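Local atomic coordinates of endo-1,4-beta-xylanase (Pseudoalteromonas haloplanktis, PDB entry 2B4F), a protein that hydrolyses internal beta-1,4 linkages of xylan as a cold-adapted enzyme of glycoside hydrolase family 8. Residues N28-V33 with H392-F397; Y122-K127 with G140-G145; I189-Y194 with P201-P206. The protein carries 1 engineered substitution. All coordinates share one frame; numbering follows the deposited sequence.

Contact 1 (N28-V33 with H392-F397); sequences NIQQKV and HVSGNF
I29, in the first turn of helix 29-40, and S394, in the loop that follows helix 379-392, mark the nearest approach of the two backbones, with 6.7 Å from I29 CA to S394 CA. I29 and V33 present their methyls on one helix face, one turn apart and joined by the bond V33 N to I29 O. S394 CB packs against both methyls, 3.6 Å from I29 CG2 and 3.4 Å from V33 CG2. The second distance is shorter than ordinary carbon-carbon contact, evidence of tight local packing. The serine hydroxyl also touches the valine, S394 OG being 3.3 Å from V33 CG2, but its main polar partner is M390 O in the preceding helix; L391 O and N396 OD1 are also within reach, more than one proton can serve. Beside this apolar patch the polar link is made by two amides. Q30 bends at its second torsion (chi2 -47°), which carries its amide across to N396, and Q30 NE2 donates to N396 OD1 at 2.7 Å. The bond is almost straight (177° at the hydrogen) and uses a lone pair in the carbonyl plane of N396, although the two amide planes are 69° apart. The other amide atom, Q30 OE1, lies 3.2 Å from S394 O; both are acceptors, so the approach is no bond. The contact joins an early helix to the loop near the C-terminus, 359 residues on. V33 packs on M390 and L391 of helix 379-392, I29 on A21 and Q22 of helix 20-23, and V393 on F365 and F368 of helix 358-369.

Contact 2 (Y122-K127 with G140-G145); sequences YAWKLK and GPAPAG. Engineered in segment 140-145: A144 (natural residue Asp). With XYP (beta-D-xylopyranose), chain B; XYP (beta-D-xylopyranose), chain C.
W124 meets G140-A142 from its CB to its ring while offering one indole face to the bound xylose units. W124 CB rests on A142 CB at 3.6 Å. The ring then leaves from between the backbone N and the carbonyl carbon (chi1 84°), which sets the edge of the ring against G140: W124 CD1 lies 3.2 Å from G140 O, the carbonyl oxygen being in the ring plane. That oxygen also receives W124 N at 2.9 Å with 151° at the hydrogen, so backbone and ring of one residue converge on it. Next along the rim, W124 NE1 donates to D138, which fixes the turn of the indole, and W124 NE1 passes 3.6 Å from C5 of XYP (chain B). C1 of that sugar stands 3.9 Å above the W124 ring plane, over its centre, whereas at the far end W124 CZ3 is 3.7 Å from C5 of XYP (chain C). K125 CB covers the opposite face. Such an aromatic platform under successive sugars is a familiar feature of glycosidase clefts. Beyond the CB end of the tryptophan, water 1 links the backbones, 2.7 Å from Y122 O and accepting from A142 N (2.8 Å). Segment 140-145 runs into helix 144-160, whose A144 is engineered in place of aspartate; strand 123-128 lies between strands 74-76 and 134-136, and Y122 reaches W100 of helix 93-107.

Contact 3 (I189-Y194 with P201-P206); sequences IRFSPY and PSYHIP. With XYP (beta-D-xylopyranose), chain D; XYP (beta-D-xylopyranose), chain C.
Y203 reaches F191 and the sugar because its CG is anti to the carbonyl carbon (chi1 -65°), while F191, with CG anti to its backbone N (chi1 176°), sends its ring obliquely across the tyrosine's end. Both belong to the long connection between strand 188-189 and helix 206-215, part of the substrate cleft of the (alpha/alpha)6 barrel of glycoside hydrolase family 8; Y203 closes its 3-10 turn, 201-203. F191 CD1 lies 3.7 Å from Y203 OH. The same hydroxyl donates to water 2 at 2.6 Å, and water 2 in turn donates to F191 O at 2.7 Å, a bridge that ties the tyrosine to the opposite backbone. Y203 OH is also 2.8 Å from O3 of XYP (chain C). Replacing Y203 by an alanine would take away ring and hydroxyl, and would probably open a gap beside F191 and leave water 2 and the sugar's O3 without this neighbour. At the root of the contact I189 CG2 packs against Y203 CB at 3.7 Å and sits over one face of H204, 3.9 Å from its centroid and 25° off the normal, a CH-pi contact. Hydrogen bonds of its two nitrogens with S232 and T199 probably restrict rotation of the imidazole. R190 O, buried here without a hydrogen-bonding partner, faces the tyrosine ring edge in plane, 3.6 Å from Y203 CD2.

How the contacts relate
Contacts 2 and 3 are buried neighbours in the substrate cleft, their centres 13 Å apart, and they touch directly: P143 CG meets R190 O at 3.3 Å, and P141 packs on P193. Both border XYP (chain C), contact 2 with an indole face and contact 3 with a phenolic hydroxyl, and each includes a water bridging its two segments. Contact 1 is only partly buried, lies on the other side of the chain's centre, 28 to 29 Å away between centres, and touches no sugar; methyl packing and a hydrogen bond between two side-chain amides replace sugar-facing aromatics there. In sequence it encloses the other two, which follow one another in series.

Contact 1 (N28-V33 with H392-F397)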
loop_
_atom_site.group_PDB
_atom_site.type_symbol
_atom_site.label_atom_id
_atom_site.label_comp_id
_atom_site.label_asym_id
_atom_site.label_seq_id
_atom_site.Cartn_x
_atom_site.Cartn_y
_atom_site.Cartn_z
ATOM N N ASN A 28 -22.759 4.060 11.836
ATOM C CA ASN A 28 -21.671 4.652 12.616
ATOM C C ASN A 28 -20.345 4.451 11.879
ATOM O O ASN A 28 -19.316 4.136 12.500
ATOM C CB ASN A 28 -21.604 4.026 14.007
ATOM N N ILE A 29 -20.388 4.625 10.553
ATOM C CA ILE A 29 -19.225 4.367 9.693
ATOM C C ILE A 29 -18.086 5.333 10.017
ATOM O O ILE A 29 -16.971 4.911 10.310
ATOM C CB ILE A 29 -19.608 4.523 8.203
ATOM C CG1 ILE A 29 -20.601 3.438 7.782
ATOM C CG2 ILE A 29 -18.340 4.481 7.297
ATOM C CD1 ILE A 29 -21.391 3.813 6.546
ATOM N N GLN A 30 -18.384 6.627 9.963
ATOM C CA GLN A 30 -17.372 7.651 10.173
ATOM C C GLN A 30 -16.791 7.619 11.594
ATOM O O GLN A 30 -15.609 7.840 11.775
ATOM C CB GLN A 30 -17.913 9.043 9.838
ATOM C CG GLN A 30 -18.285 9.267 8.358
ATOM C CD GLN A 30 -17.227 8.781 7.350
ATOM O OE1 GLN A 30 -17.557 8.093 6.369
ATOM N NE2 GLN A 30 -15.976 9.145 7.583
ATOM N N GLN A 31 -17.609 7.315 12.593
ATOM C CA GLN A 31 -17.120 7.120 13.956
ATOM C C GLN A 31 -16.107 5.957 14.041
ATOM O O GLN A 31 -15.094 6.058 14.739
ATOM C CB GLN A 31 -18.289 6.875 14.922
ATOM C CG GLN A 31 -17.905 7.004 16.380
ATOM N N LYS A 32 -16.369 4.865 13.327
ATOM C CA LYS A 32 -15.459 3.728 13.332
ATOM C C LYS A 32 -14.114 4.086 12.660
ATOM O O LYS A 32 -13.053 3.654 13.130
ATOM C CB LYS A 32 -16.072 2.516 12.636
ATOM C CG LYS A 32 -15.312 1.202 12.884
ATOM C CD LYS A 32 -16.028 0.019 12.243
ATOM C CE LYS A 32 -15.315 -1.292 12.497
ATOM N NZ LYS A 32 -16.156 -2.455 12.095
ATOM N N VAL A 33 -14.185 4.863 11.578
ATOM C CA VAL A 33 -12.989 5.328 10.862
ATOM C C VAL A 33 -12.156 6.200 11.816
ATOM O O VAL A 33 -10.957 6.028 11.944
ATOM C CB VAL A 33 -13.375 6.147 9.605
ATOM C CG1 VAL A 33 -12.143 6.793 8.971
ATOM C CG2 VAL A 33 -14.115 5.284 8.581
ATOM N N HIS A 392 -10.574 3.372 2.668
ATOM C CA HIS A 392 -11.055 3.000 1.344
ATOM C C HIS A 392 -12.548 2.599 1.318
ATOM O O HIS A 392 -13.225 2.810 0.314
ATOM C CB HIS A 392 -10.248 1.815 0.823
ATOM C CG HIS A 392 -8.946 2.194 0.201
ATOM N ND1 HIS A 392 -8.871 2.987 -0.917
ATOM C CD2 HIS A 392 -7.668 1.884 0.533
ATOM C CE1 HIS A 392 -7.602 3.150 -1.257
ATOM N NE2 HIS A 392 -6.851 2.482 -0.401
ATOM N N VAL A 393 -13.038 1.982 2.382
ATOM C CA VAL A 393 -14.407 1.439 2.377
ATOM C C VAL A 393 -15.418 2.413 2.999
ATOM O O VAL A 393 -16.597 2.081 3.107
ATOM C CB VAL A 393 -14.522 0.055 3.107
ATOM C CG1 VAL A 393 -13.553 -0.979 2.519
ATOM C CG2 VAL A 393 -14.337 0.183 4.602
ATOM N N SER A 394 -14.959 3.599 3.388
ATOM C CA SER A 394 -15.814 4.621 3.982
ATOM C C SER A 394 -15.888 5.897 3.131
ATOM O O SER A 394 -16.406 6.919 3.591
ATOM C CB SER A 394 -15.292 4.971 5.376
ATOM O OG SER A 394 -14.002 5.589 5.293
ATOM N N GLY A 395 -15.359 5.847 1.912
ATOM C CA GLY A 395 -15.339 7.001 1.043
ATOM C C GLY A 395 -14.347 8.092 1.412
ATOM O O GLY A 395 -14.461 9.224 0.951
ATOM N N ASN A 396 -13.359 7.748 2.236
ATOM C CA ASN A 396 -12.406 8.726 2.753
ATOM C C ASN A 396 -11.040 8.753 2.054
ATOM O O ASN A 396 -10.211 9.613 2.353
ATOM C CB ASN A 396 -12.229 8.504 4.257
ATOM C CG ASN A 396 -13.380 9.105 5.077
ATOM O OD1 ASN A 396 -14.072 8.404 5.824
ATOM N ND2 ASN A 396 -13.561 10.400 4.950
ATOM N N PHE A 397 -10.810 7.821 1.135
ATOM C CA PHE A 397 -9.560 7.777 0.385
ATOM C C PHE A 397 -9.795 8.479 -0.928
ATOM O O PHE A 397 -10.345 7.884 -1.862
ATOM C CB PHE A 397 -9.095 6.332 0.166
ATOM C CG PHE A 397 -7.624 6.204 -0.189
ATOM C CD1 PHE A 397 -7.160 6.565 -1.449
ATOM C CD2 PHE A 397 -6.719 5.704 0.742
ATOM C CE1 PHE A 397 -5.799 6.435 -1.780
ATOM C CE2 PHE A 397 -5.357 5.573 0.419
ATOM C CZ PHE A 397 -4.906 5.953 -0.837
#

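Contact 2 (Y122-K127 with G140-G145)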
loop_
_atom_site.group_PDB
_atom_site.type_symbol
_atom_site.label_atom_id
_atom_site.label_comp_id
_atom_site.label_asym_id
_atom_site.label_seq_id
_atom_site.Cartn_x
_atom_site.Cartn_y
_atom_site.Cartn_z
ATOM N N TYR A 122 15.048 6.200 0.140
ATOM C CA TYR A 122 14.696 6.082 1.545
ATOM C C TYR A 122 15.035 4.685 2.073
ATOM O O TYR A 122 14.449 3.681 1.638
ATOM C CB TYR A 122 13.215 6.501 1.756
ATOM C CG TYR A 122 13.100 7.997 1.695
ATOM C CD1 TYR A 122 13.349 8.695 0.502
ATOM C CD2 TYR A 122 12.857 8.740 2.840
ATOM C CE1 TYR A 122 13.311 10.079 0.462
ATOM C CE2 TYR A 122 12.816 10.123 2.807
ATOM C CZ TYR A 122 13.048 10.792 1.629
ATOM O OH TYR A 122 13.027 12.181 1.643
ATOM N N ALA A 123 16.024 4.635 2.980
ATOM C CA ALA A 123 16.451 3.391 3.640
ATOM C C ALA A 123 15.251 2.629 4.209
ATOM O O ALA A 123 14.528 3.160 5.057
ATOM C CB ALA A 123 17.439 3.702 4.737
ATOM N N TRP A 124 15.016 1.404 3.733
ATOM C CA TRP A 124 13.755 0.740 4.021
ATOM C C TRP A 124 13.617 0.257 5.442
ATOM O O TRP A 124 12.490 0.084 5.913
ATOM C CB TRP A 124 13.441 -0.374 3.045
ATOM C CG TRP A 124 14.044 -1.704 3.320
ATOM C CD1 TRP A 124 15.274 -2.154 2.905
ATOM C CD2 TRP A 124 13.434 -2.801 4.015
ATOM N NE1 TRP A 124 15.461 -3.452 3.321
ATOM C CE2 TRP A 124 14.352 -3.874 4.000
ATOM C CE3 TRP A 124 12.199 -2.988 4.650
ATOM C CZ2 TRP A 124 14.073 -5.114 4.589
ATOM C CZ3 TRP A 124 11.923 -4.207 5.224
ATOM C CH2 TRP A 124 12.864 -5.258 5.199
ATOM N N LYS A 125 14.748 -0.008 6.094
ATOM C CA LYS A 125 14.740 -0.572 7.437
ATOM C C LYS A 125 15.716 0.146 8.357
ATOM O O LYS A 125 16.944 0.116 8.127
ATOM C CB LYS A 125 15.085 -2.066 7.385
ATOM C CG LYS A 125 14.965 -2.748 8.734
ATOM C CD LYS A 125 15.497 -4.184 8.751
ATOM C CE LYS A 125 14.507 -5.193 8.183
ATOM N NZ LYS A 125 15.034 -6.638 8.265
ATOM N N LEU A 126 15.149 0.755 9.401
ATOM C CA LEU A 126 15.864 1.388 10.496
ATOM C C LEU A 126 15.588 0.653 11.803
ATOM O O LEU A 126 14.599 -0.052 11.946
ATOM C CB LEU A 126 15.403 2.848 10.660
ATOM C CG LEU A 126 16.021 3.985 9.828
ATOM C CD1 LEU A 126 16.223 3.660 8.388
ATOM C CD2 LEU A 126 15.135 5.218 9.961
ATOM N N LYS A 127 16.478 0.832 12.759
ATOM C CA LYS A 127 16.257 0.398 14.126
ATOM C C LYS A 127 16.820 1.441 15.070
ATOM O O LYS A 127 17.619 2.298 14.670
ATOM C CB LYS A 127 16.945 -0.942 14.402
ATOM C CG LYS A 127 16.220 -2.134 13.864
ATOM C CD LYS A 127 16.961 -3.430 14.191
ATOM C CE LYS A 127 16.093 -4.630 13.880
ATOM N NZ LYS A 127 16.733 -5.941 14.220
ATOM N N GLY A 140 19.217 0.294 1.331
ATOM C CA GLY A 140 18.440 0.029 0.128
ATOM C C GLY A 140 16.978 0.447 0.297
ATOM O O GLY A 140 16.449 0.409 1.419
ATOM N N PRO A 141 16.330 0.844 -0.794
ATOM C CA PRO A 141 14.911 1.213 -0.753
ATOM C C PRO A 141 13.937 0.049 -0.937
ATOM O O PRO A 141 14.258 -1.004 -1.476
ATOM C CB PRO A 141 14.791 2.203 -1.916
ATOM C CG PRO A 141 15.753 1.682 -2.947
ATOM C CD PRO A 141 16.894 1.032 -2.150
ATOM N N ALA A 142 12.728 0.260 -0.441
ATOM C CA ALA A 142 11.563 -0.568 -0.751
ATOM C C ALA A 142 10.604 0.391 -1.474
ATOM O O ALA A 142 9.888 1.163 -0.832
ATOM C CB ALA A 142 10.955 -1.097 0.528
ATOM N N PRO A 143 10.678 0.432 -2.804
ATOM C CA PRO A 143 10.059 1.531 -3.572
ATOM C C PRO A 143 8.574 1.814 -3.369
ATOM O O PRO A 143 8.194 2.938 -3.659
ATOM C CB PRO A 143 10.390 1.179 -5.041
ATOM C CG PRO A 143 11.743 0.441 -4.890
ATOM C CD PRO A 143 11.464 -0.461 -3.673
ATOM N N ALA A 144 7.772 0.891 -2.848
ATOM C CA ALA A 144 6.393 1.236 -2.536
ATOM C C ALA A 144 6.333 2.354 -1.485
ATOM O O ALA A 144 5.374 3.124 -1.446
ATOM C CB ALA A 144 5.603 0.011 -2.064
ATOM N N GLY A 145 7.352 2.419 -0.633
ATOM C CA GLY A 145 7.500 3.508 0.326
ATOM C C GLY A 145 7.564 4.869 -0.345
ATOM O O GLY A 145 6.754 5.745 -0.055
HETATM C C1 XYP B . 12.048 -5.259 0.981
HETATM C C2 XYP B . 12.575 -6.685 0.901
HETATM C C3 XYP B . 14.115 -6.780 0.761
HETATM C C4 XYP B . 14.659 -5.667 -0.138
HETATM C C5 XYP B . 14.023 -4.315 0.168
HETATM O O2 XYP B . 12.120 -7.433 2.023
HETATM O O3 XYP B . 14.530 -8.048 0.239
HETATM O O4 XYP B . 15.981 -5.611 0.031
HETATM O O5 XYP B . 12.630 -4.425 0.066
HETATM C C1 XYP C . 7.411 -5.744 3.126
HETATM C C2 XYP C . 7.231 -4.709 2.037
HETATM C C3 XYP C . 8.397 -4.762 1.046
HETATM C C4 XYP C . 9.772 -4.920 1.723
HETATM C C5 XYP C . 9.710 -5.937 2.867
HETATM O O2 XYP C . 6.062 -4.894 1.263
HETATM O O3 XYP C . 8.363 -3.621 0.188
HETATM O O4 XYP C . 10.637 -5.344 0.700
HETATM O O5 XYP C . 8.640 -5.588 3.739
HETATM O O HOH W 1 12.071 2.757 0.726
#

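Contact 3 (I189-Y194 with P201-P206)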
loop_
_atom_site.group_PDB
_atom_site.type_symbol
_atom_site.label_atom_id
_atom_site.label_comp_id
_atom_site.label_asym_id
_atom_site.label_seq_id
_atom_site.Cartn_x
_atom_site.Cartn_y
_atom_site.Cartn_z
ATOM N N ILE A 189 7.933 0.076 -11.927
ATOM C CA ILE A 189 8.509 0.241 -10.597
ATOM C C ILE A 189 9.405 -0.949 -10.282
ATOM O O ILE A 189 9.041 -2.096 -10.528
ATOM C CB ILE A 189 7.391 0.468 -9.530
ATOM C CG1 ILE A 189 7.956 0.910 -8.178
ATOM C CG2 ILE A 189 6.532 -0.768 -9.352
ATOM C CD1 ILE A 189 8.478 2.304 -8.140
ATOM N N ARG A 190 10.598 -0.661 -9.756
ATOM C CA ARG A 190 11.545 -1.716 -9.391
ATOM C C ARG A 190 11.219 -2.354 -8.044
ATOM O O ARG A 190 10.724 -1.690 -7.140
ATOM C CB ARG A 190 12.965 -1.174 -9.293
ATOM C CG ARG A 190 13.611 -0.773 -10.623
ATOM C CD ARG A 190 14.971 -0.096 -10.451
ATOM N NE ARG A 190 15.729 -0.046 -11.702
ATOM C CZ ARG A 190 16.444 -1.055 -12.207
ATOM N NH1 ARG A 190 16.545 -2.211 -11.567
ATOM N NH2 ARG A 190 17.070 -0.894 -13.365
ATOM N N PHE A 191 11.536 -3.642 -7.923
ATOM C CA PHE A 191 11.721 -4.263 -6.628
ATOM C C PHE A 191 13.011 -3.718 -5.975
ATOM O O PHE A 191 13.032 -3.424 -4.786
ATOM C CB PHE A 191 11.758 -5.791 -6.748
ATOM C CG PHE A 191 12.043 -6.472 -5.450
ATOM C CD1 PHE A 191 11.030 -6.665 -4.517
ATOM C CD2 PHE A 191 13.329 -6.837 -5.122
ATOM C CE1 PHE A 191 11.301 -7.237 -3.306
ATOM C CE2 PHE A 191 13.608 -7.410 -3.898
ATOM C CZ PHE A 191 12.600 -7.627 -3.002
ATOM N N SER A 192 14.083 -3.575 -6.759
ATOM C CA SER A 192 15.334 -3.043 -6.229
ATOM C C SER A 192 16.198 -2.393 -7.316
ATOM O O SER A 192 16.219 -2.858 -8.426
ATOM C CB SER A 192 16.144 -4.161 -5.578
ATOM O OG SER A 192 17.295 -3.610 -4.957
ATOM N N PRO A 193 16.905 -1.327 -6.990
ATOM C CA PRO A 193 17.914 -0.760 -7.907
ATOM C C PRO A 193 18.984 -1.765 -8.359
ATOM O O PRO A 193 19.538 -1.595 -9.441
ATOM C CB PRO A 193 18.574 0.346 -7.072
ATOM C CG PRO A 193 17.605 0.703 -6.051
ATOM C CD PRO A 193 16.777 -0.534 -5.751
ATOM N N TYR A 194 19.227 -2.795 -7.555
ATOM C CA TYR A 194 20.310 -3.763 -7.781
ATOM C C TYR A 194 19.916 -5.011 -8.569
ATOM O O TYR A 194 20.742 -5.904 -8.768
ATOM C CB TYR A 194 20.913 -4.149 -6.426
ATOM C CG TYR A 194 21.385 -2.939 -5.665
ATOM C CD1 TYR A 194 22.603 -2.318 -5.984
ATOM C CD2 TYR A 194 20.602 -2.373 -4.674
ATOM C CE1 TYR A 194 23.031 -1.171 -5.297
ATOM C CE2 TYR A 194 21.014 -1.229 -3.988
ATOM C CZ TYR A 194 22.225 -0.630 -4.305
ATOM O OH TYR A 194 22.623 0.502 -3.615
ATOM N N PRO A 201 4.268 -7.100 -8.063
ATOM C CA PRO A 201 2.912 -6.673 -8.431
ATOM C C PRO A 201 2.229 -5.782 -7.403
ATOM O O PRO A 201 1.540 -4.844 -7.815
ATOM C CB PRO A 201 2.175 -7.998 -8.639
ATOM C CG PRO A 201 3.240 -8.871 -9.219
ATOM C CD PRO A 201 4.470 -8.532 -8.376
ATOM N N SER A 202 2.452 -6.034 -6.119
ATOM C CA SER A 202 1.867 -5.223 -5.042
ATOM C C SER A 202 2.329 -3.756 -4.989
ATOM O O SER A 202 1.724 -2.944 -4.286
ATOM C CB SER A 202 2.088 -5.901 -3.694
ATOM O OG SER A 202 3.405 -5.710 -3.197
ATOM N N TYR A 203 3.398 -3.420 -5.714
ATOM C CA TYR A 203 3.899 -2.055 -5.760
ATOM C C TYR A 203 3.152 -1.228 -6.808
ATOM O O TYR A 203 3.346 -0.020 -6.896
ATOM C CB TYR A 203 5.394 -2.029 -6.096
ATOM C CG TYR A 203 6.348 -2.649 -5.092
ATOM C CD1 TYR A 203 5.899 -3.323 -3.929
ATOM C CD2 TYR A 203 7.716 -2.553 -5.298
ATOM C CE1 TYR A 203 6.799 -3.891 -3.032
ATOM C CE2 TYR A 203 8.620 -3.076 -4.394
ATOM C CZ TYR A 203 8.165 -3.759 -3.273
ATOM O OH TYR A 203 9.087 -4.298 -2.411
ATOM N N HIS A 204 2.330 -1.882 -7.620
ATOM C CA HIS A 204 1.680 -1.228 -8.736
ATOM C C HIS A 204 0.344 -0.619 -8.324
ATOM O O HIS A 204 -0.567 -1.324 -7.930
ATOM C CB HIS A 204 1.468 -2.201 -9.877
ATOM C CG HIS A 204 2.717 -2.493 -10.633
ATOM N ND1 HIS A 204 2.991 -1.917 -11.850
ATOM C CD2 HIS A 204 3.789 -3.255 -10.322
ATOM C CE1 HIS A 204 4.179 -2.320 -12.260
ATOM N NE2 HIS A 204 4.687 -3.131 -11.348
ATOM N N ILE A 205 0.244 0.703 -8.421
ATOM C CA ILE A 205 -1.005 1.405 -8.115
ATOM C C ILE A 205 -1.211 2.393 -9.245
ATOM O O ILE A 205 -0.787 3.556 -9.167
ATOM C CB ILE A 205 -0.932 2.118 -6.743
ATOM C CG1 ILE A 205 -0.408 1.185 -5.644
ATOM C CG2 ILE A 205 -2.296 2.592 -6.345
ATOM C CD1 ILE A 205 0.676 1.786 -4.772
ATOM N N PRO A 206 -1.774 1.915 -10.343
ATOM C CA PRO A 206 -1.866 2.725 -11.565
ATOM C C PRO A 206 -2.466 4.128 -11.356
ATOM O O PRO A 206 -1.945 5.107 -11.893
ATOM C CB PRO A 206 -2.721 1.842 -12.483
ATOM C CG PRO A 206 -2.415 0.437 -12.034
ATOM C CD PRO A 206 -2.315 0.552 -10.547
HETATM C C1 XYP D . 16.816 -5.604 -1.124
HETATM C C2 XYP D . 18.182 -5.098 -0.706
HETATM C C3 XYP D . 19.153 -5.151 -1.898
HETATM C C4 XYP D . 19.153 -6.555 -2.518
HETATM C C5 XYP D . 17.705 -6.906 -2.858
HETATM O O2 XYP D . 18.066 -3.774 -0.218
HETATM O O3 XYP D . 20.429 -4.717 -1.484
HETATM O O4 XYP D . 19.944 -6.655 -3.699
HETATM O O5 XYP D . 16.896 -6.855 -1.691
HETATM C C1 XYP C . 7.411 -5.744 3.126
HETATM C C2 XYP C . 7.231 -4.709 2.037
HETATM C C3 XYP C . 8.397 -4.762 1.046
HETATM C C4 XYP C . 9.772 -4.920 1.723
HETATM C C5 XYP C . 9.710 -5.937 2.867
HETATM O O2 XYP C . 6.062 -4.894 1.263
HETATM O O3 XYP C . 8.363 -3.621 0.188
HETATM O O4 XYP C . 10.637 -5.344 0.700
HETATM O O5 XYP C . 8.640 -5.588 3.739
HETATM O O HOH W 2 11.585 -3.659 -2.481
#